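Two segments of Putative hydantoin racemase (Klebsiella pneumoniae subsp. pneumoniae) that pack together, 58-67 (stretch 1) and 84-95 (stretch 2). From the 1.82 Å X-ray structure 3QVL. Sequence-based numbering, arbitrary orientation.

Stretch 1 (58-67) VLEQIRAGRE
Stretch 2 (84-95) LAARELAQGPVI

Residues 58-67 lie within a continuous helix, with phi/psi near -60/-45 and i to i+4 hydrogen bonds such as Arg66 N to Ile62 O at 2.9 Å. Residues 84-89 end a second helix that runs in nearly the same direction: the N-to-C axes cross at -22° and approach to 9.7 Å. Leu59 pairs with Ala86, their CA atoms 5.9 Å apart, and Arg66 pairs with Ala90, CA to CA 6.1 Å. Ala90 still gives its N to Ala86 O at 2.8 Å, but its phi/psi of -81/152 leaves the helix; the chain then passes through Gln91 (-89/-50), Gly92 (-70/159) and Pro93 (-63/148) into an extended strand at Val94 and Ile95.

The fit is one of branched side chains against alanines. Ile62 (chi1 m, chi2 m) points toward the second stretch and reaches several partners. Its CG1 lies 3.8 Å from Ala86 CB, and its CG2 lies 3.7 Å from Ala90 CB and 3.8 Å from Leu89 CD2. Its CD1 extends to Val94 CG2 at 4.2 Å, so the helix touches the start of the strand as well. The methyl side chains of Ala86 and Ala90 project little from the backbone and leave room for this bulky, beta-branched residue. Leu59 (m, t) starts sideways, but its end turns inward: CD2 sits 3.6 Å from Ala85 C and 3.8 Å from Ala85 CB, resting on backbone that a small side chain leaves accessible. Val58 (t) adds a looser contact, CG1 to Ala86 CB at 4.3 Å.

Leu89 is the reciprocal bump. With chi1 t and chi2 p, its end comes nearer the first helix, and CD2 lies 3.5 Å from Leu59 O, 4.0 Å from Arg63 N and 4.2 Å from Leu59 CD2. One methyl thus meets both backbone and side chains, and Leu89 has the largest area covered across the contact.

Arg66 closes the C-terminal side with a nearly extended side chain (t, t, t; chi4 -173°). Its aliphatic part passes the turn, CD lying 4.4 Å from Ala90 CA, and carries NH1 to Leu89 O at 2.8 Å. The N-H...O angle of 124° makes this hydrogen bond weak, yet it supplies a donor to a carbonyl at the helix end. A water accepts from Arg66 NE at 3.1 Å and donates to Gln91 OE1 at 2.7 Å, bridging the polar margin. Arg63 starts sideways, but its end turns back along its own helix, where NH2 forms a salt bridge with Glu67 OE2 at 3.1 Å.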

# COMPACT_ATOMS: atom_id res chain seq x y z
N VAL A 58 -28.05 14.61 -6.30
CA VAL A 58 -26.96 15.37 -6.90
C VAL A 58 -27.10 15.40 -8.42
O VAL A 58 -27.01 16.46 -9.04
CB VAL A 58 -25.56 14.81 -6.49
CG1 VAL A 58 -24.45 15.39 -7.36
CG2 VAL A 58 -25.28 15.09 -5.02
N LEU A 59 -27.34 14.23 -9.01
CA LEU A 59 -27.48 14.08 -10.47
C LEU A 59 -28.63 14.90 -11.04
O LEU A 59 -28.52 15.45 -12.13
CB LEU A 59 -27.61 12.61 -10.86
CG LEU A 59 -26.39 11.70 -10.66
CD1 LEU A 59 -26.75 10.26 -10.97
CD2 LEU A 59 -25.21 12.16 -11.52
N GLU A 60 -29.74 14.96 -10.29
CA GLU A 60 -30.89 15.78 -10.66
C GLU A 60 -30.50 17.25 -10.76
O GLU A 60 -30.92 17.95 -11.68
CB GLU A 60 -32.03 15.59 -9.66
N GLN A 61 -29.69 17.71 -9.81
CA GLN A 61 -29.21 19.10 -9.81
C GLN A 61 -28.11 19.35 -10.84
O GLN A 61 -28.04 20.43 -11.42
CB GLN A 61 -28.76 19.53 -8.41
CG GLN A 61 -29.90 19.70 -7.40
CD GLN A 61 -31.01 20.63 -7.88
OE1 GLN A 61 -32.19 20.29 -7.82
NE2 GLN A 61 -30.63 21.81 -8.37
N ILE A 62 -27.25 18.35 -11.06
CA ILE A 62 -26.23 18.41 -12.12
C ILE A 62 -26.90 18.63 -13.48
O ILE A 62 -26.46 19.47 -14.26
CB ILE A 62 -25.35 17.12 -12.15
CG1 ILE A 62 -24.47 17.01 -10.89
CG2 ILE A 62 -24.50 17.05 -13.43
CD1 ILE A 62 -23.31 17.99 -10.82
N ARG A 63 -27.96 17.86 -13.73
CA ARG A 63 -28.76 18.00 -14.94
C ARG A 63 -29.29 19.42 -15.09
O ARG A 63 -29.18 20.02 -16.16
CB ARG A 63 -29.91 16.98 -14.93
CG ARG A 63 -30.77 16.94 -16.20
CD ARG A 63 -32.00 17.84 -16.08
NE ARG A 63 -32.89 17.41 -15.02
CZ ARG A 63 -33.70 18.21 -14.33
NH1 ARG A 63 -34.48 17.72 -13.38
NH2 ARG A 63 -33.73 19.52 -14.60
N ALA A 64 -29.86 19.96 -14.01
CA ALA A 64 -30.38 21.33 -13.99
C ALA A 64 -29.28 22.36 -14.24
O ALA A 64 -29.48 23.31 -15.00
CB ALA A 64 -31.09 21.61 -12.67
N GLY A 65 -28.13 22.16 -13.61
CA GLY A 65 -26.97 23.04 -13.77
C GLY A 65 -26.44 23.08 -15.19
O GLY A 65 -26.14 24.15 -15.72
N ARG A 66 -26.35 21.90 -15.81
CA ARG A 66 -25.88 21.77 -17.19
C ARG A 66 -26.86 22.42 -18.18
O ARG A 66 -26.43 23.01 -19.18
CB ARG A 66 -25.64 20.30 -17.55
CG ARG A 66 -24.96 20.08 -18.89
CD ARG A 66 -24.76 18.61 -19.19
NE ARG A 66 -24.51 18.37 -20.61
CZ ARG A 66 -24.44 17.17 -21.17
NH1 ARG A 66 -24.58 16.07 -20.45
NH2 ARG A 66 -24.21 17.07 -22.48
N GLU A 67 -28.16 22.30 -17.89
CA GLU A 67 -29.20 22.97 -18.68
C GLU A 67 -29.07 24.49 -18.61
O GLU A 67 -29.31 25.19 -19.60
CB GLU A 67 -30.59 22.55 -18.21
CG GLU A 67 -31.02 21.16 -18.67
CD GLU A 67 -32.40 20.77 -18.16
OE1 GLU A 67 -33.12 20.03 -18.88
OE2 GLU A 67 -32.78 21.19 -17.04
N LEU A 84 -18.23 10.79 -9.24
CA LEU A 84 -17.84 10.32 -10.57
C LEU A 84 -19.03 10.24 -11.53
O LEU A 84 -18.88 10.47 -12.73
CB LEU A 84 -17.09 8.99 -10.49
CG LEU A 84 -15.77 8.99 -9.70
CD1 LEU A 84 -15.10 7.63 -9.74
CD2 LEU A 84 -14.82 10.08 -10.20
N ALA A 85 -20.20 9.93 -10.98
CA ALA A 85 -21.45 9.96 -11.74
C ALA A 85 -21.74 11.37 -12.24
O ALA A 85 -22.14 11.56 -13.39
CB ALA A 85 -22.60 9.45 -10.88
N ALA A 86 -21.53 12.35 -11.37
CA ALA A 86 -21.72 13.77 -11.69
C ALA A 86 -20.74 14.25 -12.76
O ALA A 86 -21.10 15.03 -13.63
CB ALA A 86 -21.61 14.62 -10.44
N ARG A 87 -19.50 13.77 -12.67
CA ARG A 87 -18.47 14.14 -13.64
C ARG A 87 -18.76 13.61 -15.04
O ARG A 87 -18.40 14.24 -16.04
CB ARG A 87 -17.09 13.68 -13.16
CG ARG A 87 -16.55 14.54 -12.04
CD ARG A 87 -15.16 14.12 -11.59
NE ARG A 87 -14.69 15.00 -10.53
CZ ARG A 87 -13.57 14.84 -9.84
NH1 ARG A 87 -12.76 13.81 -10.08
NH2 ARG A 87 -13.25 15.71 -8.89
N GLU A 88 -19.43 12.45 -15.11
CA GLU A 88 -19.88 11.89 -16.38
C GLU A 88 -20.99 12.75 -17.00
O GLU A 88 -20.94 13.06 -18.19
CB GLU A 88 -20.38 10.46 -16.20
CG GLU A 88 -19.29 9.43 -15.96
CD GLU A 88 -19.81 8.00 -15.94
OE1 GLU A 88 -21.04 7.81 -15.97
OE2 GLU A 88 -18.98 7.07 -15.90
N LEU A 89 -21.96 13.13 -16.17
CA LEU A 89 -23.13 13.89 -16.64
C LEU A 89 -22.80 15.35 -16.97
O LEU A 89 -23.28 15.88 -17.98
CB LEU A 89 -24.27 13.81 -15.62
CG LEU A 89 -25.65 14.37 -16.01
CD1 LEU A 89 -26.23 13.65 -17.23
CD2 LEU A 89 -26.61 14.28 -14.83
N ALA A 90 -21.98 15.99 -16.14
CA ALA A 90 -21.66 17.40 -16.30
C ALA A 90 -20.57 17.64 -17.34
O ALA A 90 -19.72 16.78 -17.58
CB ALA A 90 -21.26 18.02 -14.97
N GLN A 91 -20.60 18.82 -17.96
CA GLN A 91 -19.54 19.26 -18.85
C GLN A 91 -18.46 20.00 -18.06
O GLN A 91 -17.27 19.70 -18.19
CB GLN A 91 -20.09 20.16 -19.97
CG GLN A 91 -19.02 20.69 -20.92
CD GLN A 91 -19.59 21.23 -22.22
OE1 GLN A 91 -20.72 21.74 -22.27
NE2 GLN A 91 -18.81 21.14 -23.29
N GLY A 92 -18.89 20.95 -17.23
CA GLY A 92 -17.99 21.67 -16.34
C GLY A 92 -17.48 20.76 -15.23
O GLY A 92 -18.10 19.73 -14.94
N PRO A 93 -16.35 21.12 -14.60
CA PRO A 93 -15.77 20.30 -13.54
C PRO A 93 -16.68 20.17 -12.31
O PRO A 93 -17.44 21.09 -12.00
CB PRO A 93 -14.49 21.06 -13.16
CG PRO A 93 -14.73 22.46 -13.61
CD PRO A 93 -15.55 22.34 -14.85
N VAL A 94 -16.60 19.01 -11.66
CA VAL A 94 -17.36 18.75 -10.43
C VAL A 94 -16.37 18.41 -9.32
O VAL A 94 -15.59 17.47 -9.44
CB VAL A 94 -18.37 17.59 -10.60
CG1 VAL A 94 -19.23 17.44 -9.36
CG2 VAL A 94 -19.25 17.80 -11.83
N ILE A 95 -16.42 19.19 -8.24
CA ILE A 95 -15.50 19.02 -7.11
C ILE A 95 -16.27 18.70 -5.83
O ILE A 95 -17.21 19.40 -5.46
CB ILE A 95 -14.61 20.29 -6.89
CG1 ILE A 95 -13.93 20.74 -8.20
CG2 ILE A 95 -13.59 20.06 -5.78
CD1 ILE A 95 -12.98 19.72 -8.82
O HOH W 1 -23.18 20.89 -21.71